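Local coordinates for glutathione transferase (Lolium rigidum, PDB 6ZB6), which probably conjugates glutathione to electrophilic xenobiotics such as herbicides, as a phi class transferase linked to multiple-herbicide resistance, at residues E67-S72 with V104-Y109; E148-R153 with L170-Y175. All coordinates share one frame; numbering follows the deposited sequence.

Contact 1 (E67-S72 with V104-Y109). With NA (sodium ion), chain J; GTB (S-(p-nitrobenzyl)glutathione), chain G.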
# COMPACT_ATOMS: atom_id res chain seq x y z
N GLU A 67 7.64 -8.50 6.11
CA GLU A 67 7.22 -8.30 4.72
C GLU A 67 5.72 -8.05 4.66
O GLU A 67 4.90 -8.92 4.96
CB GLU A 67 7.62 -9.48 3.81
CG GLU A 67 9.06 -9.38 3.30
CD GLU A 67 9.30 -8.20 2.34
OE1 GLU A 67 8.32 -7.65 1.76
OE2 GLU A 67 10.48 -7.84 2.16
N SER A 68 5.35 -6.82 4.27
CA SER A 68 3.97 -6.37 4.43
C SER A 68 2.97 -7.24 3.68
O SER A 68 1.88 -7.50 4.19
CB SER A 68 3.88 -4.90 3.98
OG SER A 68 4.27 -4.77 2.62
N ARG A 69 3.29 -7.69 2.46
CA ARG A 69 2.31 -8.49 1.74
C ARG A 69 2.12 -9.86 2.36
O ARG A 69 1.00 -10.39 2.32
CB ARG A 69 2.70 -8.64 0.27
CG ARG A 69 2.59 -7.31 -0.51
CD ARG A 69 3.13 -7.50 -1.93
NE ARG A 69 3.17 -6.22 -2.67
CZ ARG A 69 4.13 -5.31 -2.55
NH1 ARG A 69 5.12 -5.49 -1.70
NH2 ARG A 69 4.09 -4.19 -3.28
N ALA A 70 3.18 -10.45 2.91
CA ALA A 70 3.04 -11.72 3.63
C ALA A 70 2.18 -11.55 4.88
O ALA A 70 1.28 -12.36 5.14
CB ALA A 70 4.41 -12.29 4.00
N ILE A 71 2.48 -10.53 5.68
CA ILE A 71 1.65 -10.22 6.84
C ILE A 71 0.19 -10.06 6.42
O ILE A 71 -0.72 -10.58 7.07
CB ILE A 71 2.16 -8.96 7.56
CG1 ILE A 71 3.59 -9.14 8.09
CG2 ILE A 71 1.19 -8.60 8.69
CD1 ILE A 71 4.28 -7.79 8.41
N SER A 72 -0.04 -9.30 5.34
CA SER A 72 -1.41 -8.99 4.95
C SER A 72 -2.18 -10.24 4.56
O SER A 72 -3.36 -10.38 4.92
CB SER A 72 -1.42 -7.99 3.78
OG SER A 72 -0.85 -6.75 4.18
N VAL A 104 1.78 -7.17 -10.55
CA VAL A 104 1.96 -5.96 -11.35
C VAL A 104 2.25 -4.78 -10.44
O VAL A 104 3.15 -3.97 -10.72
CB VAL A 104 0.74 -5.68 -12.24
CG1 VAL A 104 0.89 -4.31 -12.89
CG2 VAL A 104 0.58 -6.76 -13.30
N ASP A 105 1.50 -4.64 -9.34
CA ASP A 105 1.80 -3.57 -8.41
C ASP A 105 3.22 -3.67 -7.90
O ASP A 105 3.97 -2.70 -7.94
CB ASP A 105 0.84 -3.55 -7.22
CG ASP A 105 1.32 -2.61 -6.11
OD1 ASP A 105 1.35 -1.38 -6.34
OD2 ASP A 105 1.66 -3.07 -5.00
N ALA A 106 3.62 -4.87 -7.45
CA ALA A 106 4.93 -5.03 -6.83
C ALA A 106 6.06 -4.74 -7.82
O ALA A 106 7.08 -4.14 -7.45
CB ALA A 106 5.05 -6.45 -6.24
N HIS A 107 5.92 -5.15 -9.08
CA HIS A 107 7.06 -5.13 -9.98
C HIS A 107 6.93 -4.23 -11.20
O HIS A 107 7.92 -4.09 -11.93
CB HIS A 107 7.37 -6.56 -10.45
CG HIS A 107 7.69 -7.47 -9.32
ND1 HIS A 107 8.83 -7.32 -8.56
CD2 HIS A 107 6.99 -8.48 -8.76
CE1 HIS A 107 8.84 -8.24 -7.61
NE2 HIS A 107 7.73 -8.96 -7.71
N THR A 108 5.77 -3.63 -11.44
CA THR A 108 5.65 -2.77 -12.61
C THR A 108 5.11 -1.40 -12.20
O THR A 108 5.75 -0.37 -12.48
CB THR A 108 4.74 -3.42 -13.65
OG1 THR A 108 5.42 -4.55 -14.22
CG2 THR A 108 4.41 -2.44 -14.77
N TYR A 109 3.98 -1.37 -11.50
CA TYR A 109 3.35 -0.09 -11.14
C TYR A 109 4.12 0.59 -10.02
O TYR A 109 4.49 1.76 -10.14
CB TYR A 109 1.89 -0.32 -10.76
CG TYR A 109 1.11 0.87 -10.21
CD1 TYR A 109 1.21 1.23 -8.88
CD2 TYR A 109 0.25 1.60 -11.03
CE1 TYR A 109 0.47 2.31 -8.36
CE2 TYR A 109 -0.48 2.68 -10.53
CZ TYR A 109 -0.37 3.02 -9.20
OH TYR A 109 -1.09 4.07 -8.70
NA NA J . 7.30 -3.68 -16.15
N1 GTB G . 9.30 -5.25 1.17
CA1 GTB G . 9.19 -4.67 2.50
C1 GTB G . 7.72 -4.73 2.95
O11 GTB G . 6.79 -4.56 2.12
O12 GTB G . 7.43 -4.96 4.16
CB1 GTB G . 9.67 -3.22 2.41
CG1 GTB G . 9.53 -2.58 3.79
CD1 GTB G . 10.21 -1.22 3.85
OE1 GTB G . 10.76 -0.75 2.90
N2 GTB G . 10.16 -0.49 5.09
CA2 GTB G . 10.81 0.80 5.14
C2 GTB G . 11.97 0.72 6.12
O2 GTB G . 11.86 0.17 7.18
CB2 GTB G . 9.80 1.86 5.58
SG2 GTB G . 8.52 2.02 4.28
N3 GTB G . 13.23 1.30 5.76
CA3 GTB G . 14.33 1.23 6.70
C3 GTB G . 15.53 0.53 6.07
O31 GTB G . 16.68 0.71 6.56
O32 GTB G . 15.38 -0.22 5.07
C' GTB G . 9.29 2.71 2.79
C1' GTB G . 9.86 4.08 3.13
C2' GTB G . 11.23 4.29 3.08
C3' GTB G . 11.76 5.53 3.39
C4' GTB G . 10.92 6.57 3.76
N41 GTB G . 11.47 7.89 4.09
O41 GTB G . 12.85 8.15 3.93
O42 GTB G . 10.76 8.72 4.51
C5' GTB G . 9.55 6.36 3.82
C6' GTB G . 9.02 5.12 3.50
O HOH W 1 1.20 -5.65 -4.54
O HOH W 2 9.61 -3.29 -14.80
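R69 and D105 form a salt bridge between the two halves of the molecule. R69 NH2 donates to D105 OD2 at 3.2 Å, with an N-H...O angle of 162°. OD2 lies close to the guanidinium plane but is itself met from above the carboxylate plane. The two planes are 40° apart. Water 1 adds a second link along the same edge: it accepts from R69 NE at 2.8 Å and donates to D105 OD2 at 2.7 Å. A106 packs its methyl over one face of the guanidinium, with CB 3.8 Å from R69 NH2. R69 reaches this far because its chain is extended from CG to NE. The residues just before it hold the γ-glutamyl end of the ligand. N1 of S-(p-nitrobenzyl)glutathione donates to E67 OE1 at 2.7 Å. The ligand carboxylate takes two bonds from S68, from the backbone N to O12 at 2.8 Å and from OG to O11 at 2.6 Å. This is the G-site pattern of a thioredoxin-fold GST, a Glu-Ser pair at a helix start gripping the γ-glutamyl group. The helix N-terminus probably adds to the pull on that carboxylate. E67 is the N-cap of helix 68-78, which follows edge strand 63-66. The salt bridge ties this helix to helix 92-127, while S68, I71 and S72 pack on helix 13-24.

Contact 2 (E148-R153 with L170-Y175)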
# COMPACT_ATOMS: atom_id res chain seq x y z
N GLU A 148 -1.45 3.98 -19.07
CA GLU A 148 -2.15 3.64 -20.30
C GLU A 148 -2.66 2.21 -20.29
O GLU A 148 -3.77 1.93 -20.77
CB GLU A 148 -1.24 3.88 -21.50
CG GLU A 148 -1.02 5.39 -21.78
CD GLU A 148 0.03 5.67 -22.85
OE1 GLU A 148 0.47 4.72 -23.53
OE2 GLU A 148 0.42 6.85 -22.99
N VAL A 149 -1.87 1.27 -19.75
CA VAL A 149 -2.33 -0.11 -19.64
C VAL A 149 -3.45 -0.23 -18.62
O VAL A 149 -4.46 -0.92 -18.85
CB VAL A 149 -1.15 -1.04 -19.30
CG1 VAL A 149 -1.65 -2.47 -19.06
CG2 VAL A 149 -0.09 -1.00 -20.40
N TYR A 150 -3.30 0.43 -17.46
CA TYR A 150 -4.36 0.38 -16.45
C TYR A 150 -5.65 0.97 -17.00
O TYR A 150 -6.74 0.46 -16.73
CB TYR A 150 -3.93 1.15 -15.20
CG TYR A 150 -3.11 0.33 -14.19
CD1 TYR A 150 -1.94 -0.32 -14.58
CD2 TYR A 150 -3.50 0.25 -12.86
CE1 TYR A 150 -1.19 -1.04 -13.66
CE2 TYR A 150 -2.75 -0.48 -11.93
CZ TYR A 150 -1.60 -1.11 -12.34
OH TYR A 150 -0.87 -1.84 -11.42
N GLU A 151 -5.54 2.05 -17.77
CA GLU A 151 -6.73 2.69 -18.32
C GLU A 151 -7.49 1.73 -19.22
O GLU A 151 -8.72 1.64 -19.15
CB GLU A 151 -6.32 3.94 -19.09
CG GLU A 151 -7.47 4.67 -19.75
CD GLU A 151 -8.39 5.35 -18.75
OE1 GLU A 151 -8.05 5.45 -17.56
OE2 GLU A 151 -9.46 5.80 -19.18
N ALA A 152 -6.77 0.99 -20.07
CA ALA A 152 -7.41 -0.01 -20.92
C ALA A 152 -8.02 -1.13 -20.08
O ALA A 152 -9.15 -1.55 -20.33
CB ALA A 152 -6.41 -0.56 -21.93
N ARG A 153 -7.29 -1.60 -19.07
CA ARG A 153 -7.78 -2.69 -18.23
C ARG A 153 -9.03 -2.28 -17.47
O ARG A 153 -10.02 -3.03 -17.40
CB ARG A 153 -6.68 -3.13 -17.27
CG ARG A 153 -7.08 -4.22 -16.28
CD ARG A 153 -7.13 -5.57 -16.94
NE ARG A 153 -7.53 -6.61 -15.99
CZ ARG A 153 -8.03 -7.78 -16.35
NH1 ARG A 153 -8.18 -8.05 -17.64
NH2 ARG A 153 -8.39 -8.68 -15.43
N LEU A 170 -6.24 -3.09 -3.57
CA LEU A 170 -5.93 -2.40 -2.32
C LEU A 170 -4.44 -2.29 -2.06
O LEU A 170 -4.03 -1.38 -1.32
CB LEU A 170 -6.66 -3.07 -1.16
CG LEU A 170 -8.18 -3.14 -1.37
CD1 LEU A 170 -8.89 -3.65 -0.12
CD2 LEU A 170 -8.76 -1.77 -1.79
N ASN A 171 -3.61 -3.18 -2.63
CA ASN A 171 -2.17 -3.02 -2.50
C ASN A 171 -1.65 -1.76 -3.17
O ASN A 171 -0.53 -1.32 -2.86
CB ASN A 171 -1.46 -4.24 -3.09
CG ASN A 171 -1.25 -5.33 -2.05
OD1 ASN A 171 -0.68 -5.08 -0.99
ND2 ASN A 171 -1.73 -6.55 -2.34
N HIS A 172 -2.42 -1.17 -4.08
CA HIS A 172 -2.07 0.08 -4.74
C HIS A 172 -2.27 1.30 -3.85
O HIS A 172 -1.77 2.37 -4.19
CB HIS A 172 -2.90 0.25 -6.02
CG HIS A 172 -2.47 -0.65 -7.14
ND1 HIS A 172 -2.80 -1.99 -7.20
CD2 HIS A 172 -1.71 -0.41 -8.24
CE1 HIS A 172 -2.28 -2.53 -8.29
NE2 HIS A 172 -1.62 -1.59 -8.94
N PHE A 173 -2.96 1.16 -2.70
CA PHE A 173 -3.33 2.36 -1.94
C PHE A 173 -2.15 3.10 -1.32
O PHE A 173 -2.03 4.32 -1.53
CB PHE A 173 -4.36 2.00 -0.87
CG PHE A 173 -4.43 3.02 0.22
CD1 PHE A 173 -5.05 4.25 -0.01
CD2 PHE A 173 -3.84 2.78 1.44
CE1 PHE A 173 -5.09 5.20 0.97
CE2 PHE A 173 -3.88 3.72 2.43
CZ PHE A 173 -4.51 4.95 2.20
N PRO A 174 -1.29 2.48 -0.50
CA PRO A 174 -0.38 3.29 0.34
C PRO A 174 0.58 4.18 -0.42
O PRO A 174 0.74 5.35 -0.04
CB PRO A 174 0.38 2.23 1.16
CG PRO A 174 -0.49 1.02 1.13
CD PRO A 174 -1.17 1.03 -0.21
N TYR A 175 1.22 3.68 -1.48
CA TYR A 175 2.12 4.58 -2.20
C TYR A 175 1.35 5.57 -3.07
O TYR A 175 1.77 6.72 -3.20
CB TYR A 175 3.10 3.79 -3.07
CG TYR A 175 4.22 3.12 -2.29
CD1 TYR A 175 4.02 1.91 -1.68
CD2 TYR A 175 5.48 3.72 -2.18
CE1 TYR A 175 5.03 1.28 -0.97
CE2 TYR A 175 6.51 3.09 -1.47
CZ TYR A 175 6.27 1.87 -0.87
OH TYR A 175 7.27 1.21 -0.16
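Y150 and H172 lie nearest in backbone at 11.9 Å between CA atoms, so a single pair of rings spans the gap from the helical segment 148-153 to the type I turn L170-F173. The two side chains come from opposite directions and meet in one hydrogen bond. Y150 OH and H172 NE2 are 2.6 Å apart. Either atom could be the donor. Each ring meets its partner at the edge: NE2 lies near the plane of the phenol, and OH near the plane of the imidazole. The ring planes are 69° apart and the centroids 5.4 Å apart, an oblique pair. Ring carbons follow the polar atoms in, with Y150 CE2 3.4 Å from H172 NE2. Both CA-CB bonds point toward the other segment, and CG sits anti to the carbonyl carbon in each (chi1 -86° in Y150, -73° in H172). H172 ND1 is hydrogen-bonded to A168 O, just before the turn. Both imidazole nitrogens therefore have partners, which fixes the rotation of the ring in a buried place. Y109 and W197 each make an edge-to-face contact with the same ring. The pair thus joins helix 133-156 to the turn that leads into helix 173-179, within the helical C-terminal domain. V194 of helix 192-202 also packs on Y150.

Helix 92-127 connects the two contacts, whose centres are 13 Å apart. Its segment 104-109 takes part in contact 1 and also packs on the ring pair of contact 2. Y109 CB and V104 CG1 lie 3.2 and 3.4 Å from Y150 OH. D105 CB, from the residue that bridges to R69, is 3.5 Å from H172 CE1. Contact 1 joins the N-terminal and C-terminal domains, whereas contact 2 is internal to the C-terminal one. Both include ligand-pocket residues: E67 and S68 in contact 1, and Y175 in contact 2. The H172 side chain itself lies about 14 Å from the ligand.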